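Local coordinates for protein exocyst complex component EXO70 (Saccharomyces cerevisiae, PDB 2B1E) that helps assemble the exocyst, the complex that tethers secretory vesicles to sites of exocytosis, and binds the small GTPase RHO3, at residues 38-49 / 122-133. Numbering follows the deposited sequence.
Sequences LKQYTQVVHKLD and ALSWILDYFHGN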
loop_
_atom_site.group_PDB
_atom_site.type_symbol
_atom_site.label_atom_id
_atom_site.label_comp_id
_atom_site.label_asym_id
_atom_site.label_seq_id
_atom_site.Cartn_x
_atom_site.Cartn_y
_atom_site.Cartn_z
ATOM N N LEU A 38 55.273 2.227 1.797
ATOM C CA LEU A 38 54.541 2.560 0.566
ATOM C C LEU A 38 54.885 3.905 -0.082
ATOM O O LEU A 38 55.159 3.970 -1.284
ATOM C CB LEU A 38 53.029 2.479 0.811
ATOM C CG LEU A 38 52.108 2.853 -0.362
ATOM C CD1 LEU A 38 52.393 1.950 -1.537
ATOM C CD2 LEU A 38 50.644 2.724 0.059
ATOM N N LYS A 39 54.871 4.982 0.696
ATOM C CA LYS A 39 55.188 6.289 0.130
ATOM C C LYS A 39 56.623 6.318 -0.414
ATOM O O LYS A 39 56.868 6.839 -1.508
ATOM C CB LYS A 39 54.980 7.379 1.185
ATOM C CG LYS A 39 53.532 7.480 1.677
ATOM C CD LYS A 39 53.335 8.653 2.633
ATOM C CE LYS A 39 54.147 8.504 3.916
ATOM N NZ LYS A 39 53.634 7.443 4.844
ATOM N N GLN A 40 57.558 5.730 0.333
ATOM C CA GLN A 40 58.967 5.679 -0.074
ATOM C C GLN A 40 59.121 4.843 -1.340
ATOM O O GLN A 40 59.948 5.146 -2.214
ATOM C CB GLN A 40 59.835 5.050 1.029
ATOM C CG GLN A 40 59.994 5.877 2.296
ATOM C CD GLN A 40 58.686 6.099 3.023
ATOM O OE1 GLN A 40 57.891 5.171 3.205
ATOM N NE2 GLN A 40 58.452 7.339 3.450
ATOM N N TYR A 41 58.327 3.779 -1.415
ATOM C CA TYR A 41 58.338 2.874 -2.557
ATOM C C TYR A 41 57.894 3.628 -3.816
ATOM O O TYR A 41 58.591 3.604 -4.828
ATOM C CB TYR A 41 57.416 1.668 -2.284
ATOM C CG TYR A 41 57.476 0.556 -3.322
ATOM C CD1 TYR A 41 58.267 -0.584 -3.122
ATOM C CD2 TYR A 41 56.725 0.636 -4.494
ATOM C CE1 TYR A 41 58.300 -1.615 -4.066
ATOM C CE2 TYR A 41 56.752 -0.380 -5.441
ATOM C CZ TYR A 41 57.538 -1.502 -5.224
ATOM O OH TYR A 41 57.561 -2.497 -6.175
ATOM N N THR A 42 56.749 4.301 -3.772
ATOM C CA THR A 42 56.312 5.029 -4.960
ATOM C C THR A 42 57.286 6.146 -5.297
ATOM O O THR A 42 57.395 6.553 -6.458
ATOM C CB THR A 42 54.912 5.644 -4.810
ATOM O OG1 THR A 42 54.892 6.534 -3.689
ATOM C CG2 THR A 42 53.860 4.552 -4.639
ATOM N N GLN A 43 57.992 6.645 -4.286
ATOM C CA GLN A 43 58.957 7.710 -4.518
ATOM C C GLN A 43 60.131 7.177 -5.336
ATOM O O GLN A 43 60.665 7.871 -6.209
ATOM C CB GLN A 43 59.463 8.280 -3.191
ATOM C CG GLN A 43 60.247 9.560 -3.368
ATOM C CD GLN A 43 59.476 10.585 -4.185
ATOM O OE1 GLN A 43 58.336 10.943 -3.852
ATOM N NE2 GLN A 43 60.093 11.062 -5.264
ATOM N N VAL A 44 60.549 5.947 -5.058
ATOM C CA VAL A 44 61.645 5.366 -5.823
ATOM C C VAL A 44 61.195 5.111 -7.265
ATOM O O VAL A 44 61.948 5.343 -8.213
ATOM C CB VAL A 44 62.140 4.057 -5.194
ATOM C CG1 VAL A 44 63.091 3.349 -6.156
ATOM C CG2 VAL A 44 62.857 4.362 -3.882
ATOM N N VAL A 45 59.965 4.641 -7.442
ATOM C CA VAL A 45 59.478 4.411 -8.795
ATOM C C VAL A 45 59.452 5.764 -9.533
ATOM O O VAL A 45 59.771 5.833 -10.717
ATOM C CB VAL A 45 58.078 3.775 -8.780
ATOM C CG1 VAL A 45 57.597 3.533 -10.202
ATOM C CG2 VAL A 45 58.130 2.430 -8.023
ATOM N N HIS A 46 59.083 6.840 -8.837
ATOM C CA HIS A 46 59.058 8.163 -9.477
ATOM C C HIS A 46 60.476 8.535 -9.948
ATOM O O HIS A 46 60.648 9.097 -11.031
ATOM C CB HIS A 46 58.552 9.259 -8.514
ATOM C CG HIS A 46 57.074 9.227 -8.253
ATOM N ND1 HIS A 46 56.144 9.016 -9.247
ATOM C CD2 HIS A 46 56.366 9.419 -7.113
ATOM C CE1 HIS A 46 54.928 9.078 -8.731
ATOM N NE2 HIS A 46 55.035 9.321 -7.437
ATOM N N LYS A 47 61.485 8.237 -9.132
ATOM C CA LYS A 47 62.868 8.540 -9.503
ATOM C C LYS A 47 63.221 7.858 -10.821
ATOM O O LYS A 47 63.837 8.456 -11.694
ATOM C CB LYS A 47 63.846 8.062 -8.421
ATOM C CG LYS A 47 63.916 8.932 -7.169
ATOM C CD LYS A 47 64.876 10.094 -7.363
ATOM C CE LYS A 47 65.036 10.910 -6.087
ATOM N NZ LYS A 47 66.040 12.003 -6.263
ATOM N N LEU A 48 62.832 6.593 -10.956
ATOM C CA LEU A 48 63.124 5.833 -12.171
ATOM C C LEU A 48 62.403 6.427 -13.375
ATOM O O LEU A 48 62.973 6.557 -14.465
ATOM C CB LEU A 48 62.698 4.379 -11.983
ATOM C CG LEU A 48 63.435 3.602 -10.889
ATOM C CD1 LEU A 48 62.699 2.297 -10.623
ATOM C CD2 LEU A 48 64.877 3.340 -11.299
ATOM N N ASP A 49 61.139 6.767 -13.159
ATOM C CA ASP A 49 60.294 7.345 -14.183
ATOM C C ASP A 49 60.904 8.654 -14.676
ATOM O O ASP A 49 61.042 8.874 -15.884
ATOM C CB ASP A 49 58.902 7.601 -13.604
ATOM C CG ASP A 49 57.800 7.219 -14.559
ATOM O OD1 ASP A 49 58.115 6.935 -15.735
ATOM O OD2 ASP A 49 56.622 7.205 -14.139
ATOM N N ALA A 122 46.471 4.044 2.346
ATOM C CA ALA A 122 47.218 3.323 1.315
ATOM C C ALA A 122 46.446 3.243 -0.002
ATOM O O ALA A 122 47.018 3.405 -1.081
ATOM C CB ALA A 122 47.557 1.902 1.805
ATOM N N LEU A 123 45.152 2.962 0.087
ATOM C CA LEU A 123 44.324 2.873 -1.103
ATOM C C LEU A 123 44.353 4.211 -1.840
ATOM O O LEU A 123 44.575 4.257 -3.056
ATOM C CB LEU A 123 42.888 2.494 -0.721
ATOM C CG LEU A 123 42.698 1.047 -0.244
ATOM C CD1 LEU A 123 41.343 0.887 0.427
ATOM C CD2 LEU A 123 42.853 0.084 -1.433
ATOM N N SER A 124 44.162 5.299 -1.098
ATOM C CA SER A 124 44.168 6.633 -1.689
ATOM C C SER A 124 45.506 6.981 -2.306
ATOM O O SER A 124 45.556 7.604 -3.369
ATOM C CB SER A 124 43.803 7.694 -0.643
ATOM O OG SER A 124 42.453 7.555 -0.239
ATOM N N TRP A 125 46.592 6.594 -1.635
ATOM C CA TRP A 125 47.925 6.874 -2.138
ATOM C C TRP A 125 48.161 6.181 -3.473
ATOM O O TRP A 125 48.798 6.739 -4.357
ATOM C CB TRP A 125 48.991 6.423 -1.131
ATOM C CG TRP A 125 50.392 6.859 -1.491
ATOM C CD1 TRP A 125 51.325 6.146 -2.191
ATOM C CD2 TRP A 125 51.002 8.115 -1.178
ATOM N NE1 TRP A 125 52.477 6.882 -2.335
ATOM C CE2 TRP A 125 52.307 8.095 -1.723
ATOM C CE3 TRP A 125 50.571 9.259 -0.495
ATOM C CZ2 TRP A 125 53.190 9.178 -1.604
ATOM C CZ3 TRP A 125 51.452 10.343 -0.377
ATOM C CH2 TRP A 125 52.745 10.289 -0.932
ATOM N N ILE A 126 47.651 4.961 -3.611
ATOM C CA ILE A 126 47.839 4.202 -4.834
ATOM C C ILE A 126 46.963 4.755 -5.956
ATOM O O ILE A 126 47.397 4.829 -7.108
ATOM C CB ILE A 126 47.593 2.688 -4.579
ATOM C CG1 ILE A 126 48.702 2.147 -3.667
ATOM C CG2 ILE A 126 47.603 1.903 -5.910
ATOM C CD1 ILE A 126 48.471 0.718 -3.184
ATOM N N LEU A 127 45.742 5.162 -5.622
ATOM C CA LEU A 127 44.856 5.761 -6.619
ATOM C C LEU A 127 45.511 7.018 -7.163
ATOM O O LEU A 127 45.529 7.247 -8.374
ATOM C CB LEU A 127 43.512 6.135 -5.999
ATOM C CG LEU A 127 42.568 4.953 -5.821
ATOM C CD1 LEU A 127 41.483 5.328 -4.838
ATOM C CD2 LEU A 127 41.990 4.540 -7.181
ATOM N N ASP A 128 46.036 7.841 -6.258
ATOM C CA ASP A 128 46.706 9.071 -6.658
ATOM C C ASP A 128 47.939 8.768 -7.492
ATOM O O ASP A 128 48.224 9.454 -8.475
ATOM C CB ASP A 128 47.101 9.901 -5.438
ATOM C CG ASP A 128 45.925 10.679 -4.856
ATOM O OD1 ASP A 128 45.147 11.270 -5.638
ATOM O OD2 ASP A 128 45.790 10.713 -3.619
ATOM N N TYR A 129 48.682 7.743 -7.102
ATOM C CA TYR A 129 49.860 7.374 -7.876
ATOM C C TYR A 129 49.457 7.081 -9.332
ATOM O O TYR A 129 50.032 7.625 -10.280
ATOM C CB TYR A 129 50.520 6.115 -7.297
ATOM C CG TYR A 129 51.686 5.640 -8.146
ATOM C CD1 TYR A 129 52.972 6.158 -7.965
ATOM C CD2 TYR A 129 51.484 4.723 -9.187
ATOM C CE1 TYR A 129 54.028 5.777 -8.804
ATOM C CE2 TYR A 129 52.520 4.344 -10.017
ATOM C CZ TYR A 129 53.786 4.871 -9.825
ATOM O OH TYR A 129 54.793 4.487 -10.671
ATOM N N PHE A 130 48.471 6.213 -9.520
ATOM C CA PHE A 130 48.076 5.861 -10.879
ATOM C C PHE A 130 47.329 6.951 -11.637
ATOM O O PHE A 130 47.405 7.015 -12.870
ATOM C CB PHE A 130 47.304 4.545 -10.880
ATOM C CG PHE A 130 48.191 3.340 -10.713
ATOM C CD1 PHE A 130 49.132 3.013 -11.695
ATOM C CD2 PHE A 130 48.114 2.553 -9.568
ATOM C CE1 PHE A 130 49.986 1.918 -11.535
ATOM C CE2 PHE A 130 48.958 1.463 -9.401
ATOM C CZ PHE A 130 49.897 1.144 -10.386
ATOM N N HIS A 131 46.608 7.806 -10.923
ATOM C CA HIS A 131 45.929 8.905 -11.599
ATOM C C HIS A 131 47.038 9.850 -12.041
ATOM O O HIS A 131 46.937 10.506 -13.070
ATOM C CB HIS A 131 44.951 9.607 -10.653
ATOM C CG HIS A 131 43.609 8.944 -10.589
ATOM N ND1 HIS A 131 42.620 9.179 -11.520
ATOM C CD2 HIS A 131 43.123 7.992 -9.755
ATOM C CE1 HIS A 131 41.584 8.399 -11.265
ATOM N NE2 HIS A 131 41.864 7.668 -10.200
ATOM N N GLY A 132 48.116 9.887 -11.265
ATOM C CA GLY A 132 49.237 10.743 -11.604
ATOM C C GLY A 132 50.066 10.232 -12.771
ATOM O O GLY A 132 50.788 11.005 -13.416
ATOM N N ASN A 133 49.965 8.936 -13.054
ATOM C CA ASN A 133 50.723 8.327 -14.145
ATOM C C ASN A 133 49.888 7.839 -15.321
ATOM O O ASN A 133 50.148 6.767 -15.876
ATOM C CB ASN A 133 51.568 7.167 -13.620
ATOM C CG ASN A 133 52.842 7.638 -12.966
ATOM O OD1 ASN A 133 53.723 8.195 -13.629
ATOM N ND2 ASN A 133 52.950 7.429 -11.654
HETATM O O HOH W 1 55.963 7.235 -11.428
#
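Trp125 donates its indole N-H to Thr42, with Trp125 NE1 2.8 Å from Thr42 OG1; the acceptor lies in the indole plane and the bond is nearly straight (164°). The Thr42 hydroxyl in turn donates a hydrogen bond to the backbone oxygen of Lys39, which also accepts the helical bond from Gln43 N. With chi1 at 58°, OG1 sits between the backbone N and the carbonyl carbon of Thr42, where it can turn back to its own helix and still meet the indole. A valine in place of Thr42 would probably leave the Trp125 N-H without its acceptor and the ring freer to turn.

Apolar contacts continue around the indole. Lys39 lays its CG over the centre of the six-membered ring as a CH-pi contact, almost along the ring normal, while its chain bends and carries the ammonium end away. Leu38 brings CG alongside Trp125 CD1 and presses CD2 against Ala122 CB at 3.6 Å.

Helices 38-56 and 117-132 run side by side here, their local axes nearly parallel at 12° and 10.9 Å apart, within the N-terminal part of the elongated, all-helical EXO70 rod. Helix 66-94 covers Ile126 through Phe90 and supplies Glu83, which hydrogen-bonds to Tyr129 OH.

The Tyr129 ring reaches across between Thr42 and His46, extended because CG lies anti to the backbone N. His46 leans obliquely on it, with His46 CE1 3.4 Å from Tyr129 CE1.

A water gathers the polar groups around Asp49 and Asn133: it donates to Asp49 OD2 at 2.8 Å and to Tyr129 OH, bonds His46 ND1, and weakly accepts from Asn133 ND2. Asn133 ND2 lies over one face of the Tyr129 ring and also donates to Tyr129 O at 3.2 Å.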